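Local coordinates for anabena Tic22 (PDB 4EV1), which probably acts as a chaperone in protein transport in a thylakoid-bearing cyanobacterium, as a member of the Tic22-like family, at residues A[3-7]-A[89-93]; A[39-45]-A[99-105]; A[58-62]-A[75-80]. The contacts are given in a common frame with arbitrary orientation. Residues are numbered along the deposited sequence.

Interaction 1. Residues A[3-7]-A[89-93]; sequences SEQQI and YQQLQ
The carboxylate of E4 bridges two side chains of the facing helix. Y89 OH donates to E4 OE2 at 2.6 Å, a short bond, and Q93 NE2 donates to E4 OE1 at 3.2 Å with a nearly straight N-H...O angle of 169°; Q93 OE1 bonds to K96 NZ. Y89 and Q93 are one helical turn apart, so their side chains emerge on the same side and reach the two oxygens of one carboxylate. E4 leaves its backbone sideways and turns in through chi1 and chi2 both m; Q93 is also m, m, while Y89 is t at chi1 and brings the edge of its ring to E4 OE2. Further along the interface a water links the helices: it donates to Q5 OE1 at 2.5 Å and accepts from Q90 NE2 at 3.1 Å, and Q5 NE2 bonds in addition to E9. The apolar part is small, with I7 CG2 lying 3.9 Å from Y89 CE2. The backbone is helical from E4 on and throughout 89-93; the nearest CA atoms are those of E4 and Q90 at 8.1 Å and of I7 and Y89 at 9.1 Å, and the contact buries just 189 Å². S3, at the N-cap, forms a capping box: Q6 N donates to S3 OG at 2.8 Å, and S3 N to Q6 OE1 at 2.7 Å. The start of helix 4-11 is thus tied to helix 85-94 mainly by polar side chains, while helix 189-198 packs against both through L193 and supplies Q197 as a second partner for Y89 OH.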
# COMPACT_ATOMS: atom_id res chain seq x y z
N SER A 3 -12.29 -10.06 -11.36
CA SER A 3 -13.29 -10.21 -10.32
C SER A 3 -12.81 -9.52 -9.05
O SER A 3 -11.63 -9.20 -8.93
CB SER A 3 -13.52 -11.69 -10.04
OG SER A 3 -12.44 -12.26 -9.33
N GLU A 4 -13.74 -9.28 -8.12
CA GLU A 4 -13.39 -8.82 -6.77
C GLU A 4 -12.44 -9.78 -6.03
O GLU A 4 -11.57 -9.33 -5.27
CB GLU A 4 -14.66 -8.59 -5.93
CG GLU A 4 -15.39 -7.24 -6.19
CD GLU A 4 -14.59 -6.00 -5.70
OE1 GLU A 4 -14.96 -5.43 -4.65
OE2 GLU A 4 -13.61 -5.57 -6.37
N GLN A 5 -12.59 -11.09 -6.24
CA GLN A 5 -11.66 -12.04 -5.64
C GLN A 5 -10.28 -11.95 -6.30
O GLN A 5 -9.26 -12.03 -5.61
CB GLN A 5 -12.19 -13.48 -5.68
CG GLN A 5 -11.23 -14.48 -5.01
CD GLN A 5 -10.96 -14.19 -3.53
OE1 GLN A 5 -11.83 -13.67 -2.79
NE2 GLN A 5 -9.74 -14.52 -3.07
N GLN A 6 -10.23 -11.78 -7.61
CA GLN A 6 -8.94 -11.60 -8.28
C GLN A 6 -8.22 -10.33 -7.83
O GLN A 6 -7.01 -10.36 -7.66
CB GLN A 6 -9.12 -11.57 -9.79
CG GLN A 6 -9.47 -12.95 -10.36
CD GLN A 6 -9.86 -12.90 -11.83
OE1 GLN A 6 -10.67 -12.06 -12.24
NE2 GLN A 6 -9.29 -13.80 -12.62
N ILE A 7 -8.94 -9.22 -7.72
CA ILE A 7 -8.39 -7.96 -7.26
C ILE A 7 -7.87 -8.12 -5.81
O ILE A 7 -6.75 -7.72 -5.52
CB ILE A 7 -9.42 -6.80 -7.36
CG1 ILE A 7 -9.74 -6.52 -8.83
CG2 ILE A 7 -8.91 -5.56 -6.72
CD1 ILE A 7 -10.68 -5.32 -9.05
N TYR A 89 -9.09 -3.94 1.78
CA TYR A 89 -9.90 -3.57 0.61
C TYR A 89 -11.30 -4.24 0.70
O TYR A 89 -12.34 -3.57 0.67
CB TYR A 89 -9.20 -4.04 -0.67
CG TYR A 89 -10.03 -3.87 -1.94
CD1 TYR A 89 -10.31 -2.61 -2.44
CD2 TYR A 89 -10.54 -4.98 -2.62
CE1 TYR A 89 -11.09 -2.45 -3.60
CE2 TYR A 89 -11.30 -4.84 -3.76
CZ TYR A 89 -11.56 -3.58 -4.27
OH TYR A 89 -12.32 -3.46 -5.42
N GLN A 90 -11.30 -5.56 0.86
CA GLN A 90 -12.54 -6.33 0.94
C GLN A 90 -13.42 -5.87 2.08
O GLN A 90 -14.62 -5.65 1.91
CB GLN A 90 -12.20 -7.82 1.04
CG GLN A 90 -13.41 -8.73 1.15
CD GLN A 90 -13.01 -10.16 1.34
OE1 GLN A 90 -12.55 -10.57 2.43
NE2 GLN A 90 -13.14 -10.94 0.30
N GLN A 91 -12.82 -5.67 3.25
CA GLN A 91 -13.57 -5.20 4.38
C GLN A 91 -14.24 -3.84 4.08
O GLN A 91 -15.42 -3.62 4.40
CB GLN A 91 -12.70 -5.11 5.62
CG GLN A 91 -13.49 -4.61 6.80
CD GLN A 91 -12.77 -4.69 8.11
OE1 GLN A 91 -12.15 -5.70 8.44
NE2 GLN A 91 -12.87 -3.62 8.89
N LEU A 92 -13.50 -2.93 3.47
CA LEU A 92 -14.07 -1.61 3.13
C LEU A 92 -15.23 -1.75 2.13
O LEU A 92 -16.23 -1.06 2.27
CB LEU A 92 -13.00 -0.63 2.62
CG LEU A 92 -12.01 -0.13 3.67
CD1 LEU A 92 -10.80 0.54 2.97
CD2 LEU A 92 -12.72 0.83 4.65
N GLN A 93 -15.11 -2.68 1.18
CA GLN A 93 -16.18 -2.90 0.20
C GLN A 93 -17.43 -3.51 0.87
O GLN A 93 -18.56 -3.11 0.55
CB GLN A 93 -15.71 -3.77 -0.98
CG GLN A 93 -14.63 -3.14 -1.87
CD GLN A 93 -15.18 -2.01 -2.74
OE1 GLN A 93 -15.29 -0.86 -2.29
NE2 GLN A 93 -15.55 -2.34 -3.98
O HOH W 1 -12.04 -13.82 -0.30

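Interaction 2. Residues A[39-45]-A[99-105]; sequences KAGGSIT and PNRLLFA
K39 enters extended, its CB 3.6 Å from P99 O, while its NZ bonds to the carbonyl of L31. G41 has phi/psi of 144/131, a conformation open mainly to glycine; G41 N donates to P99 O at 3.0 Å, with a bent angle of 132°, though P99 O is less surely placed. At G42 the backbones come closest, G42 CA and N100 CA being 3.4 Å apart, and a CB here would run into N100 O. G42 N donates to R101 O at 2.8 Å; S43 N adds a weak bond to the same R101 O at 3.4 Å. From S43 the strands run parallel, their axes 4.6 Å apart at closest and crossing at -33°. S43 pairs with L102, I44 with L103 and T45 with F104. The ladder is S43 O from L103 N (2.9 Å), T45 N to L103 O (3.0 Å) and T45 O from A105 N (2.9 Å). I44 shares one face with L103, I44 CG1 lying 4.2 Å from L103 CB; on the other, T45 CG2 meets F104 CD2 at 3.4 Å, and T45 OG1 bonds to L27 O. This is regular parallel pairing in a mixed sheet, with strand 28-30 on the far side of 43-48. The chemistry is mostly backbone to backbone: main-chain bonds hold the register, and the two glycines leave room for the close approach before the strands begin.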
# COMPACT_ATOMS: atom_id res chain seq x y z
N LYS A 39 -23.88 9.37 10.00
CA LYS A 39 -22.42 9.06 9.89
C LYS A 39 -21.99 8.51 8.52
O LYS A 39 -22.74 7.85 7.81
CB LYS A 39 -21.97 8.09 10.99
CG LYS A 39 -21.26 8.76 12.21
CD LYS A 39 -21.16 7.85 13.46
CE LYS A 39 -20.56 8.57 14.67
NZ LYS A 39 -19.59 7.72 15.44
N ALA A 40 -20.74 8.80 8.16
CA ALA A 40 -20.13 8.18 6.99
C ALA A 40 -18.80 7.63 7.48
O ALA A 40 -17.76 7.94 6.90
CB ALA A 40 -19.93 9.20 5.86
N GLY A 41 -18.89 6.82 8.55
CA GLY A 41 -17.75 6.36 9.38
C GLY A 41 -18.05 6.24 10.89
O GLY A 41 -18.57 7.17 11.48
N GLY A 42 -17.70 5.12 11.53
CA GLY A 42 -17.72 5.02 13.01
C GLY A 42 -16.40 5.37 13.74
O GLY A 42 -16.39 6.04 14.77
N SER A 43 -15.29 4.89 13.21
CA SER A 43 -13.97 5.20 13.75
C SER A 43 -12.92 5.10 12.64
O SER A 43 -13.22 4.65 11.53
CB SER A 43 -13.67 4.28 14.94
OG SER A 43 -13.73 2.93 14.54
N ILE A 44 -11.74 5.62 12.92
CA ILE A 44 -10.68 5.67 11.94
C ILE A 44 -9.34 5.21 12.57
O ILE A 44 -9.01 5.61 13.68
CB ILE A 44 -10.53 7.08 11.30
CG1 ILE A 44 -9.55 7.03 10.11
CG2 ILE A 44 -10.18 8.16 12.36
CD1 ILE A 44 -9.40 8.36 9.30
N THR A 45 -8.64 4.34 11.84
CA THR A 45 -7.32 3.83 12.23
C THR A 45 -6.25 4.20 11.22
O THR A 45 -6.49 4.33 10.00
CB THR A 45 -7.34 2.29 12.51
OG1 THR A 45 -6.15 1.90 13.22
CG2 THR A 45 -7.46 1.47 11.20
N PRO A 99 -22.87 2.46 9.12
CA PRO A 99 -22.45 3.87 9.21
C PRO A 99 -21.34 4.02 10.27
O PRO A 99 -20.50 4.95 10.18
CB PRO A 99 -23.75 4.59 9.59
CG PRO A 99 -24.48 3.59 10.47
CD PRO A 99 -24.10 2.20 9.89
N ASN A 100 -21.35 3.08 11.23
CA ASN A 100 -20.27 2.87 12.18
C ASN A 100 -19.05 2.02 11.68
O ASN A 100 -18.28 1.49 12.48
CB ASN A 100 -20.87 2.28 13.46
CG ASN A 100 -21.80 3.27 14.19
OD1 ASN A 100 -21.41 3.89 15.18
ND2 ASN A 100 -23.02 3.43 13.67
N ARG A 101 -18.88 1.95 10.37
CA ARG A 101 -17.76 1.23 9.76
C ARG A 101 -16.41 1.80 10.20
O ARG A 101 -16.29 2.98 10.53
CB ARG A 101 -17.87 1.26 8.23
CG ARG A 101 -17.68 2.67 7.62
CD ARG A 101 -18.44 2.87 6.31
NE ARG A 101 -17.67 2.53 5.11
CZ ARG A 101 -16.52 1.86 5.10
NH1 ARG A 101 -15.92 1.61 3.95
NH2 ARG A 101 -15.98 1.42 6.23
N LEU A 102 -15.39 0.94 10.21
CA LEU A 102 -14.02 1.37 10.44
C LEU A 102 -13.41 1.87 9.12
O LEU A 102 -13.40 1.16 8.12
CB LEU A 102 -13.14 0.22 11.00
CG LEU A 102 -11.63 0.48 11.20
CD1 LEU A 102 -11.40 1.56 12.25
CD2 LEU A 102 -10.91 -0.82 11.62
N LEU A 103 -12.82 3.07 9.16
CA LEU A 103 -12.09 3.62 8.05
C LEU A 103 -10.59 3.49 8.31
O LEU A 103 -10.18 3.37 9.44
CB LEU A 103 -12.49 5.08 7.85
CG LEU A 103 -13.99 5.30 7.59
CD1 LEU A 103 -14.30 6.77 7.32
CD2 LEU A 103 -14.47 4.47 6.41
N PHE A 104 -9.80 3.55 7.27
CA PHE A 104 -8.35 3.46 7.36
C PHE A 104 -7.69 4.63 6.63
O PHE A 104 -8.05 4.96 5.47
CB PHE A 104 -7.85 2.17 6.69
CG PHE A 104 -8.39 0.92 7.27
CD1 PHE A 104 -9.67 0.49 6.98
CD2 PHE A 104 -7.58 0.12 8.09
CE1 PHE A 104 -10.16 -0.71 7.52
CE2 PHE A 104 -8.06 -1.04 8.63
CZ PHE A 104 -9.35 -1.47 8.35
N ALA A 105 -6.72 5.26 7.29
CA ALA A 105 -5.86 6.26 6.67
C ALA A 105 -4.52 5.59 6.41
O ALA A 105 -4.04 4.88 7.30
CB ALA A 105 -5.68 7.43 7.60

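Interaction 3. Residues A[58-62]-A[75-80]; sequences INELR and VKSLQV
R62 stretches over the turn at the start of the facing segment and spans two of its carbonyls. Its NH2 donates to V75 O at 2.9 Å and to L78 O at 3.0 Å, both oxygens lying near the guanidinium plane at its edge; NE adds a weak 3.5 Å bond to V75 O. A water accepts from R62 NH1 at 2.8 Å and donates to L78 O at 2.9 Å. The side chain is t at chi1 and chi2 and m at chi3, which swings its end inward although its CA-to-CB bond points sideways. Residues V75 to L78 make a type I beta turn, closed by a weak 3.5 Å bond from L78 N to V75 O, so the arginine holds both ends of that turn. Beneath the polar layer is an apolar one. L61 (m, t) sets CB 4.0 Å from V75 CG1 and CD1 3.8 Å from L78 CD1. I58, one turn earlier in the helix, is also m, t: its CG2 lies 4.0 Å from L78 CB, and its CD1 lies 3.8 Å from V80 CG2 and 3.3 Å from Q79 C. The closest CA pairs are R62 with V75 at 5.8 Å and I58 with L78 at 6.7 Å. I58 and L78 also pack on V19, in strand 15-20, with which strand 79-84 pairs in antiparallel fashion. This is helix-on-sheet packing of an alpha/beta fold: the apolar face of helix 51-63 lies against the start of strand 79-84, and an arginine at its end ties down the turn that leads into the strand.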
# COMPACT_ATOMS: atom_id res chain seq x y z
N ILE A 58 4.16 3.38 18.08
CA ILE A 58 3.96 2.72 19.37
C ILE A 58 5.04 3.15 20.39
O ILE A 58 4.72 3.47 21.54
CB ILE A 58 3.97 1.18 19.20
CG1 ILE A 58 2.81 0.72 18.33
CG2 ILE A 58 3.95 0.51 20.59
CD1 ILE A 58 2.87 -0.80 17.87
N ASN A 59 6.30 3.15 19.99
CA ASN A 59 7.40 3.47 20.91
C ASN A 59 7.24 4.91 21.42
O ASN A 59 7.43 5.19 22.61
CB ASN A 59 8.79 3.26 20.26
CG ASN A 59 9.03 1.79 19.87
OD1 ASN A 59 8.29 0.89 20.28
ND2 ASN A 59 10.04 1.56 19.04
N GLU A 60 6.84 5.79 20.53
CA GLU A 60 6.58 7.18 20.90
C GLU A 60 5.48 7.29 21.96
O GLU A 60 5.65 7.95 23.00
CB GLU A 60 6.19 7.96 19.66
CG GLU A 60 6.50 9.43 19.71
CD GLU A 60 6.17 10.10 18.41
OE1 GLU A 60 6.17 9.42 17.34
OE2 GLU A 60 5.91 11.32 18.45
N LEU A 61 4.37 6.61 21.73
CA LEU A 61 3.27 6.62 22.68
C LEU A 61 3.75 6.07 24.02
O LEU A 61 3.44 6.63 25.07
CB LEU A 61 2.06 5.81 22.20
CG LEU A 61 1.21 6.28 21.01
CD1 LEU A 61 0.08 5.26 20.78
CD2 LEU A 61 0.60 7.69 21.21
N ARG A 62 4.49 4.96 23.97
CA ARG A 62 4.93 4.28 25.19
C ARG A 62 5.87 5.19 25.97
O ARG A 62 5.88 5.20 27.19
CB ARG A 62 5.57 2.93 24.81
CG ARG A 62 5.83 1.95 25.92
CD ARG A 62 6.09 0.52 25.31
NE ARG A 62 4.84 -0.22 25.02
CZ ARG A 62 4.67 -1.11 24.02
NH1 ARG A 62 5.64 -1.39 23.18
NH2 ARG A 62 3.50 -1.73 23.87
N VAL A 75 -1.46 1.70 25.94
CA VAL A 75 -0.09 1.46 25.49
C VAL A 75 0.51 0.13 26.01
O VAL A 75 1.40 -0.40 25.39
CB VAL A 75 0.88 2.63 25.87
CG1 VAL A 75 0.38 3.94 25.27
CG2 VAL A 75 1.08 2.76 27.41
N LYS A 76 -0.00 -0.40 27.11
CA LYS A 76 0.58 -1.61 27.69
C LYS A 76 0.57 -2.84 26.76
O LYS A 76 1.48 -3.68 26.83
CB LYS A 76 -0.12 -1.97 29.00
CG LYS A 76 0.16 -1.00 30.17
CD LYS A 76 -0.86 -1.23 31.28
CE LYS A 76 -0.43 -0.63 32.65
NZ LYS A 76 -0.92 -1.51 33.76
N SER A 77 -0.45 -2.93 25.90
CA SER A 77 -0.62 -4.07 24.97
C SER A 77 -0.55 -3.74 23.47
O SER A 77 -0.93 -4.57 22.63
CB SER A 77 -1.96 -4.72 25.27
OG SER A 77 -1.84 -5.53 26.44
N LEU A 78 -0.02 -2.58 23.10
CA LEU A 78 0.07 -2.23 21.66
C LEU A 78 1.19 -2.94 20.94
O LEU A 78 2.29 -3.07 21.47
CB LEU A 78 0.30 -0.74 21.51
CG LEU A 78 -0.86 0.15 21.80
CD1 LEU A 78 -0.38 1.56 21.53
CD2 LEU A 78 -2.10 -0.22 20.97
N GLN A 79 0.92 -3.36 19.70
CA GLN A 79 1.86 -4.02 18.85
C GLN A 79 1.44 -3.77 17.39
O GLN A 79 0.37 -3.26 17.10
CB GLN A 79 1.86 -5.50 19.12
CG GLN A 79 0.53 -6.25 18.70
CD GLN A 79 0.62 -7.74 18.96
OE1 GLN A 79 0.72 -8.18 20.10
NE2 GLN A 79 0.61 -8.53 17.89
N VAL A 80 2.32 -4.16 16.49
CA VAL A 80 2.07 -4.07 15.09
C VAL A 80 1.50 -5.43 14.66
O VAL A 80 2.09 -6.46 14.98
CB VAL A 80 3.36 -3.81 14.29
CG1 VAL A 80 3.05 -3.75 12.75
CG2 VAL A 80 4.01 -2.51 14.73
O HOH W 2 5.11 -2.97 20.89

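Overall arrangement
The three contacts belong to one Tic22-like family region. Interactions 1 and 2 cross along the chain, their segments alternating, and touch: L92 on helix 85-94 packs on R101, L102 and F104, with the contact centres 18 Å apart. Interaction 3 falls, in sequence, between the two segments of each of the others. Its centre lies about 30 Å from that of interaction 1 and about 22 Å from that of interaction 2, and it touches neither, the nearest atoms being about 15 and 9 Å away. Strand 43-48 leads to helix 51-63, and strand 79-84 to helix 85-94, so successive elements carry the chain between contacts that join sequence-distant helices and strands.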